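Local coordinates for Rho GTPase-activating protein 26 (Gallus gallus, PDB 1F7C) that acts as a GTPase-activating protein for RhoA and Cdc42, switching these small GTPases off through its RhoGAP domain, the part held in this chain, at residues A[67-71]-A[91-97]; A[156-160]-A[208-212]; A[53-58]-A[165-171]; A[112-118]-A[183-187]. One frame throughout, in Å; residues are numbered along the deposited sequence.

Interaction 1 (A[67-71]-A[91-97]); sequences RVQKL and EWEIKTI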
# COMPACT_ATOMS: atom_id res chain seq x y z
N ARG A 67 -13.83 -16.49 1.17
CA ARG A 67 -14.58 -15.32 1.57
C ARG A 67 -14.04 -14.06 0.91
O ARG A 67 -14.80 -13.15 0.59
CB ARG A 67 -14.55 -15.15 3.09
CG ARG A 67 -14.98 -16.39 3.85
CD ARG A 67 -15.58 -16.02 5.19
NE ARG A 67 -16.83 -15.29 5.01
CZ ARG A 67 -17.57 -14.81 6.00
NH1 ARG A 67 -17.19 -14.97 7.27
NH2 ARG A 67 -18.70 -14.16 5.73
N VAL A 68 -12.73 -14.01 0.71
CA VAL A 68 -12.11 -12.85 0.08
C VAL A 68 -12.70 -12.63 -1.31
O VAL A 68 -13.30 -11.58 -1.58
CB VAL A 68 -10.58 -13.04 -0.05
CG1 VAL A 68 -9.98 -11.87 -0.82
CG2 VAL A 68 -9.96 -13.12 1.33
N GLN A 69 -12.53 -13.62 -2.18
CA GLN A 69 -13.04 -13.55 -3.55
C GLN A 69 -14.51 -13.15 -3.59
O GLN A 69 -14.94 -12.41 -4.48
CB GLN A 69 -12.88 -14.90 -4.26
CG GLN A 69 -11.44 -15.36 -4.44
CD GLN A 69 -10.60 -14.34 -5.17
OE1 GLN A 69 -11.07 -13.67 -6.08
NE2 GLN A 69 -9.33 -14.22 -4.77
N LYS A 70 -15.28 -13.63 -2.62
CA LYS A 70 -16.70 -13.33 -2.56
C LYS A 70 -16.96 -11.86 -2.24
O LYS A 70 -17.90 -11.27 -2.76
CB LYS A 70 -17.39 -14.22 -1.52
CG LYS A 70 -18.90 -14.06 -1.51
CD LYS A 70 -19.57 -15.03 -0.55
CE LYS A 70 -21.08 -14.81 -0.52
NZ LYS A 70 -21.75 -15.73 0.43
N LEU A 71 -16.13 -11.28 -1.37
CA LEU A 71 -16.30 -9.87 -1.02
C LEU A 71 -15.89 -9.04 -2.23
O LEU A 71 -16.55 -8.05 -2.58
CB LEU A 71 -15.42 -9.51 0.18
CG LEU A 71 -15.30 -8.02 0.55
CD1 LEU A 71 -16.67 -7.41 0.75
CD2 LEU A 71 -14.46 -7.86 1.80
N GLU A 91 -20.64 -8.31 8.90
CA GLU A 91 -20.58 -9.75 8.69
C GLU A 91 -19.22 -10.16 8.14
O GLU A 91 -18.83 -11.34 8.20
CB GLU A 91 -21.67 -10.19 7.71
CG GLU A 91 -23.08 -10.03 8.26
CD GLU A 91 -24.15 -10.16 7.19
OE1 GLU A 91 -24.12 -11.16 6.44
OE2 GLU A 91 -25.03 -9.27 7.11
N TRP A 92 -18.49 -9.19 7.61
CA TRP A 92 -17.17 -9.44 7.03
C TRP A 92 -16.01 -9.30 8.02
O TRP A 92 -15.86 -8.28 8.68
CB TRP A 92 -16.94 -8.50 5.84
CG TRP A 92 -17.85 -8.77 4.68
CD1 TRP A 92 -18.86 -7.98 4.21
CD2 TRP A 92 -17.83 -9.94 3.84
NE1 TRP A 92 -19.47 -8.57 3.13
CE2 TRP A 92 -18.86 -9.77 2.88
CE3 TRP A 92 -17.05 -11.10 3.80
CZ2 TRP A 92 -19.12 -10.74 1.89
CZ3 TRP A 92 -17.31 -12.05 2.82
CH2 TRP A 92 -18.33 -11.87 1.88
N GLU A 93 -15.20 -10.35 8.11
CA GLU A 93 -14.05 -10.36 9.01
C GLU A 93 -12.98 -9.38 8.53
O GLU A 93 -12.83 -9.16 7.32
CB GLU A 93 -13.47 -11.77 9.07
CG GLU A 93 -14.46 -12.81 9.56
CD GLU A 93 -13.94 -14.23 9.43
OE1 GLU A 93 -12.95 -14.57 10.11
OE2 GLU A 93 -14.53 -15.00 8.63
N ILE A 94 -12.24 -8.81 9.47
CA ILE A 94 -11.17 -7.86 9.16
C ILE A 94 -10.10 -8.53 8.29
O ILE A 94 -9.63 -7.94 7.31
CB ILE A 94 -10.52 -7.29 10.46
CG1 ILE A 94 -11.49 -6.34 11.18
CG2 ILE A 94 -9.22 -6.57 10.13
CD1 ILE A 94 -11.82 -5.08 10.40
N LYS A 95 -9.70 -9.75 8.65
CA LYS A 95 -8.70 -10.50 7.90
C LYS A 95 -9.15 -10.64 6.44
O LYS A 95 -8.34 -10.66 5.52
CB LYS A 95 -8.52 -11.89 8.53
CG LYS A 95 -9.81 -12.72 8.56
CD LYS A 95 -9.77 -13.86 9.57
CE LYS A 95 -8.66 -14.86 9.31
NZ LYS A 95 -8.69 -16.02 10.25
N THR A 96 -10.46 -10.72 6.24
CA THR A 96 -11.06 -10.85 4.92
C THR A 96 -10.99 -9.53 4.16
O THR A 96 -10.70 -9.50 2.96
CB THR A 96 -12.55 -11.27 5.04
OG1 THR A 96 -12.63 -12.56 5.66
CG2 THR A 96 -13.21 -11.32 3.68
N ILE A 97 -11.26 -8.43 4.87
CA ILE A 97 -11.24 -7.10 4.29
C ILE A 97 -9.83 -6.62 3.93
O ILE A 97 -9.65 -5.90 2.94
CB ILE A 97 -11.91 -6.10 5.24
CG1 ILE A 97 -13.39 -6.47 5.39
CG2 ILE A 97 -11.73 -4.66 4.72
CD1 ILE A 97 -14.14 -5.70 6.45
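R67 and E93 clamp helix 65-76 to the start of helix 94-106 with a salt bridge, on one side of the all-helical RhoGAP domain. NH1 of R67 donates to OE2 of E93 at 3.0 Å, using the carboxylate oxygen's anti lone pair. The bond is bent, 134° at the hydrogen, and OE2 is tilted from the guanidinium plane. A bend at chi3 of R67 (66°) carries the guanidinium back beside W92, whose CZ3 is 3.9 Å from NH2, with the two planes 42° apart.

Several main-chain acceptors are occupied too. E93, at the N-cap position, gives its backbone O to I97 N at 3.0 Å. R67 O takes the N-H of L71, and the same oxygen has W92 CZ3 as a 3.5 Å neighbour. Further along each helix, S73 OG bonds to K70 O and S99 OG to K95 O.

Beside the salt bridge the contact turns apolar. CD1 of L71 sits over a face of the W92 indole, 3.9 Å from the centroid of the five-membered ring and almost on its normal, a CH-pi contact. The other L71 methyl, CD2, lies 4.0 Å from CG1 of I97 and 4.1 Å from the T96 methyl CG2.

Interaction 2 (A[156-160]-A[208-212]); sequences MNHLA and LIENH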
# COMPACT_ATOMS: atom_id res chain seq x y z
N MET A 156 -0.75 5.07 1.84
CA MET A 156 0.31 5.44 2.79
C MET A 156 -0.22 6.21 4.01
O MET A 156 0.28 6.05 5.13
CB MET A 156 1.40 6.26 2.08
CG MET A 156 2.19 5.50 1.01
SD MET A 156 2.91 3.95 1.58
CE MET A 156 1.76 2.79 0.89
N ASN A 157 -1.22 7.05 3.80
CA ASN A 157 -1.81 7.81 4.89
C ASN A 157 -2.41 6.81 5.88
O ASN A 157 -2.21 6.92 7.09
CB ASN A 157 -2.91 8.72 4.34
CG ASN A 157 -3.64 9.49 5.42
OD1 ASN A 157 -3.15 10.50 5.92
ND2 ASN A 157 -4.81 9.00 5.80
N HIS A 158 -3.11 5.82 5.34
CA HIS A 158 -3.76 4.77 6.12
C HIS A 158 -2.77 3.86 6.85
O HIS A 158 -2.99 3.51 8.02
CB HIS A 158 -4.67 3.91 5.22
CG HIS A 158 -5.12 2.63 5.84
ND1 HIS A 158 -6.07 2.57 6.84
CD2 HIS A 158 -4.72 1.35 5.64
CE1 HIS A 158 -6.23 1.32 7.22
NE2 HIS A 158 -5.43 0.56 6.51
N LEU A 159 -1.70 3.47 6.17
CA LEU A 159 -0.70 2.61 6.79
C LEU A 159 0.03 3.32 7.94
O LEU A 159 0.41 2.68 8.91
CB LEU A 159 0.31 2.10 5.75
CG LEU A 159 -0.25 1.15 4.67
CD1 LEU A 159 0.90 0.63 3.84
CD2 LEU A 159 -0.99 -0.01 5.31
N ALA A 160 0.21 4.64 7.82
CA ALA A 160 0.88 5.41 8.87
C ALA A 160 0.06 5.35 10.17
O ALA A 160 0.62 5.34 11.26
CB ALA A 160 1.05 6.87 8.43
N LEU A 208 7.93 5.93 2.38
CA LEU A 208 6.65 6.52 2.02
C LEU A 208 5.68 6.61 3.18
O LEU A 208 4.86 7.52 3.24
CB LEU A 208 6.01 5.74 0.87
CG LEU A 208 6.67 5.91 -0.50
CD1 LEU A 208 5.91 5.09 -1.53
CD2 LEU A 208 6.67 7.38 -0.89
N ILE A 209 5.76 5.64 4.10
CA ILE A 209 4.88 5.64 5.28
C ILE A 209 5.34 6.72 6.26
O ILE A 209 4.53 7.51 6.75
CB ILE A 209 4.90 4.26 5.99
CG1 ILE A 209 4.26 3.19 5.10
CG2 ILE A 209 4.17 4.34 7.34
CD1 ILE A 209 4.40 1.78 5.63
N GLU A 210 6.64 6.78 6.53
CA GLU A 210 7.17 7.75 7.47
C GLU A 210 7.21 9.21 7.03
O GLU A 210 7.31 10.09 7.87
CB GLU A 210 8.56 7.30 7.93
CG GLU A 210 8.49 6.21 8.99
CD GLU A 210 9.85 5.77 9.47
OE1 GLU A 210 10.67 6.64 9.83
OE2 GLU A 210 10.11 4.54 9.49
N ASN A 211 7.13 9.47 5.73
CA ASN A 211 7.17 10.85 5.25
C ASN A 211 6.01 11.15 4.33
O ASN A 211 6.13 11.99 3.44
CB ASN A 211 8.47 11.10 4.48
CG ASN A 211 9.70 10.76 5.29
OD1 ASN A 211 10.14 11.52 6.15
ND2 ASN A 211 10.27 9.58 5.03
N HIS A 212 4.88 10.48 4.55
CA HIS A 212 3.73 10.67 3.68
C HIS A 212 3.20 12.10 3.64
O HIS A 212 2.82 12.59 2.58
CB HIS A 212 2.61 9.68 4.03
CG HIS A 212 1.90 9.99 5.31
ND1 HIS A 212 0.76 10.76 5.36
CD2 HIS A 212 2.19 9.67 6.59
CE1 HIS A 212 0.37 10.90 6.61
NE2 HIS A 212 1.22 10.25 7.38
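M156 and I209 face each other where helix 146-164 runs against the end of helix 198-210, and their CA atoms come within 5.2 Å. No hydrogen bond crosses here; the joint is a helix-helix packing made of a thioether, aliphatic carbons and one imidazole. Bends at chi2 and chi3 of M156 set its sulfur against the partner helix, SD 3.6 Å from CB of L208 and 3.8 Å from CG1 of I209.

I209 spreads its two branches over the facing helix. CD1 meets the L159 methyl CD1 at 4.1 Å, while CG2 drops onto the backbone at A160, 3.8 Å from its CA. The small A160 side chain probably allows that close approach to the main chain.

H212 closes the other side of the contact. Its CG is tucked between the backbone N and the carbonyl carbon (chi1 73°), which turns the imidazole toward helix 146-164. One ring face receives CA of N157 in a CH-pi contact, 4.2 Å from the centroid, and M156 O lies over the same face, both atoms offset toward the rim. A160 CB comes in obliquely, 3.5 Å from CD2 of H212. The N157 amide stands nearly upright to the ring, with the amide and ring planes 81° apart, and brings OD1 to 3.6 Å from CE1 of H212.

Around this joint, helix 173-184 adds L184 against M156, F180 against L159 and L176 against I209; helix 130-141 backs L208 with I137 and V141, and F216 of helix 212-217 touches M156.

Interaction 3 (A[53-58]-A[165-171]); sequences INEQGL and NHKQNLM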
# COMPACT_ATOMS: atom_id res chain seq x y z
N ILE A 53 -8.60 -1.35 13.73
CA ILE A 53 -7.30 -0.75 14.00
C ILE A 53 -6.48 -1.49 15.04
O ILE A 53 -5.25 -1.51 14.96
CB ILE A 53 -7.45 0.75 14.41
CG1 ILE A 53 -6.13 1.49 14.19
CG2 ILE A 53 -7.82 0.87 15.88
CD1 ILE A 53 -5.74 1.63 12.75
N ASN A 54 -7.15 -2.11 16.01
CA ASN A 54 -6.47 -2.83 17.09
C ASN A 54 -6.16 -4.30 16.81
O ASN A 54 -5.42 -4.93 17.58
CB ASN A 54 -7.28 -2.70 18.40
CG ASN A 54 -7.42 -1.26 18.87
OD1 ASN A 54 -6.42 -0.59 19.15
ND2 ASN A 54 -8.66 -0.77 18.97
N GLU A 55 -6.71 -4.85 15.73
CA GLU A 55 -6.49 -6.25 15.35
C GLU A 55 -5.02 -6.56 15.15
O GLU A 55 -4.33 -5.82 14.46
CB GLU A 55 -7.24 -6.57 14.06
CG GLU A 55 -8.74 -6.72 14.22
CD GLU A 55 -9.14 -8.11 14.70
OE1 GLU A 55 -10.34 -8.31 14.97
OE2 GLU A 55 -8.26 -8.99 14.81
N GLN A 56 -4.54 -7.65 15.74
CA GLN A 56 -3.14 -8.02 15.61
C GLN A 56 -2.80 -8.58 14.24
O GLN A 56 -3.59 -9.32 13.66
CB GLN A 56 -2.76 -9.05 16.68
CG GLN A 56 -2.94 -8.55 18.11
CD GLN A 56 -2.32 -9.49 19.14
OE1 GLN A 56 -2.49 -10.71 19.06
NE2 GLN A 56 -1.61 -8.92 20.11
N GLY A 57 -1.63 -8.20 13.72
CA GLY A 57 -1.20 -8.68 12.42
C GLY A 57 -1.95 -8.15 11.21
O GLY A 57 -2.09 -8.86 10.21
N LEU A 58 -2.45 -6.92 11.29
CA LEU A 58 -3.17 -6.31 10.18
C LEU A 58 -2.36 -6.39 8.89
O LEU A 58 -1.22 -5.92 8.84
CB LEU A 58 -3.46 -4.83 10.46
CG LEU A 58 -4.66 -4.40 11.32
CD1 LEU A 58 -4.62 -2.89 11.47
CD2 LEU A 58 -5.97 -4.85 10.66
N ASN A 165 -0.27 2.56 15.75
CA ASN A 165 -0.94 1.74 16.77
C ASN A 165 -0.26 0.37 16.87
O ASN A 165 -0.89 -0.63 17.26
CB ASN A 165 -2.42 1.58 16.41
CG ASN A 165 -3.25 1.02 17.56
OD1 ASN A 165 -3.12 1.47 18.70
ND2 ASN A 165 -4.11 0.05 17.26
N HIS A 166 1.04 0.33 16.55
CA HIS A 166 1.78 -0.92 16.59
C HIS A 166 1.87 -1.65 17.95
O HIS A 166 1.86 -2.88 17.98
CB HIS A 166 3.19 -0.73 16.00
CG HIS A 166 4.11 0.07 16.86
ND1 HIS A 166 3.99 1.44 17.01
CD2 HIS A 166 5.19 -0.29 17.60
CE1 HIS A 166 4.96 1.88 17.80
NE2 HIS A 166 5.70 0.85 18.17
N LYS A 167 1.96 -0.92 19.06
CA LYS A 167 2.03 -1.57 20.36
C LYS A 167 0.89 -2.58 20.49
O LYS A 167 1.06 -3.65 21.08
CB LYS A 167 1.90 -0.54 21.50
CG LYS A 167 3.12 0.32 21.74
CD LYS A 167 4.28 -0.52 22.24
CE LYS A 167 5.46 0.36 22.66
NZ LYS A 167 5.97 1.22 21.55
N GLN A 168 -0.26 -2.24 19.93
CA GLN A 168 -1.44 -3.08 19.99
C GLN A 168 -1.56 -4.07 18.82
O GLN A 168 -1.73 -5.28 19.03
CB GLN A 168 -2.69 -2.21 20.03
CG GLN A 168 -3.64 -2.49 21.16
CD GLN A 168 -4.06 -3.93 21.24
OE1 GLN A 168 -3.42 -4.75 21.90
NE2 GLN A 168 -5.14 -4.27 20.55
N ASN A 169 -1.48 -3.57 17.58
CA ASN A 169 -1.63 -4.45 16.43
C ASN A 169 -0.35 -5.12 15.93
O ASN A 169 -0.39 -5.92 15.01
CB ASN A 169 -2.33 -3.73 15.26
CG ASN A 169 -1.55 -2.53 14.72
OD1 ASN A 169 -0.32 -2.54 14.69
ND2 ASN A 169 -2.27 -1.51 14.27
N LEU A 170 0.78 -4.78 16.55
CA LEU A 170 2.09 -5.36 16.21
C LEU A 170 2.60 -5.00 14.83
O LEU A 170 3.61 -5.53 14.41
CB LEU A 170 2.04 -6.89 16.32
CG LEU A 170 1.24 -7.49 17.49
CD1 LEU A 170 1.27 -9.02 17.41
CD2 LEU A 170 1.83 -6.99 18.82
N MET A 171 1.91 -4.12 14.11
CA MET A 171 2.36 -3.77 12.77
C MET A 171 3.14 -2.47 12.69
O MET A 171 2.58 -1.40 12.48
CB MET A 171 1.18 -3.74 11.80
CG MET A 171 0.50 -5.09 11.62
SD MET A 171 1.63 -6.46 11.19
CE MET A 171 2.12 -6.00 9.48
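I53 O is gripped by two asparagine side chains at once, N165 and N169, and they approach it from quite different directions. The contact pins the loop after helix 35-51, which leads to the predicted arginine finger R60 of the RhoGAP fold, against the short helix 166-169. ND2 of N169 comes almost straight onto the I53 carbonyl at 3.1 Å (C=O...N 171°), whereas ND2 of N165, at 3.0 Å, donates from above the carbonyl plane. N165 ND2 also donates to OD1 of N54 at 3.1 Å, so that one amide nitrogen spans a backbone and a side-chain oxygen.

Without the N165 amide, as with an alanine here, N54 OD1 would probably lose this donor and I53 O would keep only the N169 amide from this segment, leaving the N54 side chain freer to turn.

N169 is fixed from several sides. Its CG stands between the backbone N and the carbonyl carbon (chi1 63°), directing ND2 to I53 O and to V162 O. Its OD1 accepts from M171 N at 2.8 Å, which makes an Asx turn and holds the chain where it leaves the helix. Its backbone O takes the N-H of G57 at 2.9 Å, and CA of Q56 makes a CA-H...O contact with that same oxygen.

Beyond these bonds M171, whose side chain also touches R60, folds over the end of the loop: its CG lies 3.4 Å from L58 O, and its SD 3.8 Å from CA of G57.

Interaction 4 (A[112-118]-A[183-187]); sequences LMMYQFQ and TLLRP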
# COMPACT_ATOMS: atom_id res chain seq x y z
N LEU A 112 1.29 -0.77 -8.92
CA LEU A 112 0.90 0.62 -8.68
C LEU A 112 2.07 1.59 -8.82
O LEU A 112 1.92 2.69 -9.35
CB LEU A 112 0.28 0.74 -7.28
CG LEU A 112 -0.38 2.08 -6.94
CD1 LEU A 112 -1.61 2.28 -7.81
CD2 LEU A 112 -0.78 2.11 -5.46
N MET A 113 3.25 1.19 -8.35
CA MET A 113 4.45 2.02 -8.43
C MET A 113 4.95 2.15 -9.87
O MET A 113 5.80 2.99 -10.16
CB MET A 113 5.57 1.43 -7.58
CG MET A 113 5.25 1.26 -6.10
SD MET A 113 5.51 2.74 -5.13
CE MET A 113 7.20 3.06 -5.46
N MET A 114 4.45 1.29 -10.75
CA MET A 114 4.81 1.27 -12.18
C MET A 114 6.17 0.67 -12.58
O MET A 114 7.22 1.11 -12.12
CB MET A 114 4.69 2.67 -12.79
CG MET A 114 3.28 3.22 -12.79
SD MET A 114 3.06 4.67 -13.84
CE MET A 114 1.83 4.05 -14.99
N TYR A 115 6.12 -0.32 -13.46
CA TYR A 115 7.33 -0.97 -13.96
C TYR A 115 8.31 0.08 -14.47
O TYR A 115 9.52 -0.01 -14.23
CB TYR A 115 6.97 -1.94 -15.09
CG TYR A 115 6.42 -3.26 -14.62
CD1 TYR A 115 5.28 -3.81 -15.20
CD2 TYR A 115 7.06 -3.99 -13.62
CE1 TYR A 115 4.78 -5.05 -14.80
CE2 TYR A 115 6.58 -5.23 -13.20
CZ TYR A 115 5.44 -5.76 -13.80
OH TYR A 115 4.97 -6.99 -13.40
N GLN A 116 7.77 1.08 -15.15
CA GLN A 116 8.54 2.18 -15.72
C GLN A 116 9.32 3.02 -14.71
O GLN A 116 10.32 3.64 -15.07
CB GLN A 116 7.59 3.07 -16.54
CG GLN A 116 8.15 4.41 -17.00
CD GLN A 116 7.24 5.10 -18.01
OE1 GLN A 116 6.03 5.25 -17.79
NE2 GLN A 116 7.82 5.53 -19.13
N PHE A 117 8.89 3.05 -13.45
CA PHE A 117 9.62 3.85 -12.45
C PHE A 117 10.33 3.02 -11.38
O PHE A 117 11.16 3.53 -10.65
CB PHE A 117 8.68 4.84 -11.73
CG PHE A 117 8.20 5.98 -12.59
CD1 PHE A 117 7.05 5.85 -13.38
CD2 PHE A 117 8.87 7.21 -12.58
CE1 PHE A 117 6.57 6.93 -14.13
CE2 PHE A 117 8.39 8.30 -13.33
CZ PHE A 117 7.24 8.16 -14.10
N GLN A 118 10.00 1.73 -11.29
CA GLN A 118 10.59 0.85 -10.29
C GLN A 118 12.09 1.00 -10.08
O GLN A 118 12.54 1.30 -8.98
CB GLN A 118 10.25 -0.61 -10.60
CG GLN A 118 8.77 -0.94 -10.43
CD GLN A 118 8.53 -2.36 -9.93
OE1 GLN A 118 7.39 -2.77 -9.70
NE2 GLN A 118 9.61 -3.12 -9.74
N THR A 183 4.13 -6.15 -2.94
CA THR A 183 2.78 -5.99 -3.46
C THR A 183 2.61 -4.73 -4.30
O THR A 183 1.70 -4.65 -5.13
CB THR A 183 1.76 -5.93 -2.32
OG1 THR A 183 1.93 -7.06 -1.46
CG2 THR A 183 0.34 -5.91 -2.86
N LEU A 184 3.48 -3.75 -4.08
CA LEU A 184 3.37 -2.48 -4.80
C LEU A 184 4.43 -2.32 -5.89
O LEU A 184 4.32 -1.46 -6.75
CB LEU A 184 3.45 -1.31 -3.82
CG LEU A 184 2.34 -1.23 -2.77
CD1 LEU A 184 2.50 0.06 -2.00
CD2 LEU A 184 0.97 -1.29 -3.43
N LEU A 185 5.46 -3.16 -5.81
CA LEU A 185 6.55 -3.17 -6.78
C LEU A 185 6.73 -4.63 -7.18
O LEU A 185 7.26 -5.41 -6.40
CB LEU A 185 7.84 -2.67 -6.13
CG LEU A 185 7.91 -1.19 -5.75
CD1 LEU A 185 8.62 -1.02 -4.43
CD2 LEU A 185 8.62 -0.42 -6.84
N ARG A 186 6.26 -5.01 -8.37
CA ARG A 186 6.39 -6.39 -8.81
C ARG A 186 7.77 -6.64 -9.40
O ARG A 186 8.06 -6.17 -10.50
CB ARG A 186 5.35 -6.75 -9.87
CG ARG A 186 3.88 -6.49 -9.53
CD ARG A 186 3.01 -7.09 -10.64
NE ARG A 186 1.68 -6.51 -10.76
CZ ARG A 186 0.75 -6.51 -9.81
NH1 ARG A 186 1.00 -7.05 -8.62
NH2 ARG A 186 -0.44 -5.98 -10.04
N PRO A 187 8.63 -7.38 -8.69
CA PRO A 187 9.99 -7.69 -9.15
C PRO A 187 10.03 -8.37 -10.53
O PRO A 187 8.96 -8.54 -11.16
CB PRO A 187 10.53 -8.61 -8.05
CG PRO A 187 9.85 -8.08 -6.83
CD PRO A 187 8.43 -7.86 -7.31
O HOH W 1 0.32 -2.99 -7.18
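Q118 reaches L185 and R186 because its CG is anti to its own carbonyl carbon (chi1 -68°) and its chi2 is skewed to -146°, a pair of torsions that sends the amide back past the L185 side chain. OE1 ends 2.8 Å from R186 N and close to CA of L185, while the Q118 stem runs alongside the leucine in the opposite direction, CG 3.6 Å from CD2. M113 is bent as well (chi2 -84°), and its CG lies 3.6 Å from CG of L185.

A leucine in place of Q118 would probably take away the oxygen that lies beside R186 N and leave only hydrocarbon next to that backbone nitrogen.

This is where helix 173-184 ends and its chain runs past the turn leading into helix 115-125. M113 N donates to L184 O at a longish 3.3 Å, and a water takes the N-H of L112 while donating to T183 O, so both of these late helical carbonyls find partners. L112 and L184 meet beside them through their CD2 methyls. At the outer end Y115 presents its ring edge in plane to R186 O, CE2 at 3.2 Å, and its OH lies 3.4 Å from CD of R186. The guanidinium goes further, NH2 bonding to L108 O and L105 O.

Side chains of L184 and M113 also touch helices 146-164 and 198-210. A mostly apolar, buried contact thus keeps polar backbone atoms in its midst, and it affords them because the M113 N-H and a bridging water supply bonds where the helix stops.

How the interactions relate
Interactions 2 and 4 belong to the inner helical bundle and touch each other, M156 CE lying 4.0 Å from L184 CD1; they draw on the successive helices 173-184 and 198-210. Interaction 4 is the buried one, the other three being partly buried. Interactions 1 and 3 are more peripheral, and they meet where I94 packs on L58. Chemistry follows place: interaction 2, the most central, crosses without a hydrogen bond, and interaction 4 adds one backbone bond and a water bridge to leucine and methionine packing. Interaction 1 pairs a salt bridge at a partly exposed arginine and glutamate with an indole contact. Interaction 3 relies on side-chain amides, next to the predicted arginine finger, with interaction 4 on the opposite side of the chain's centre.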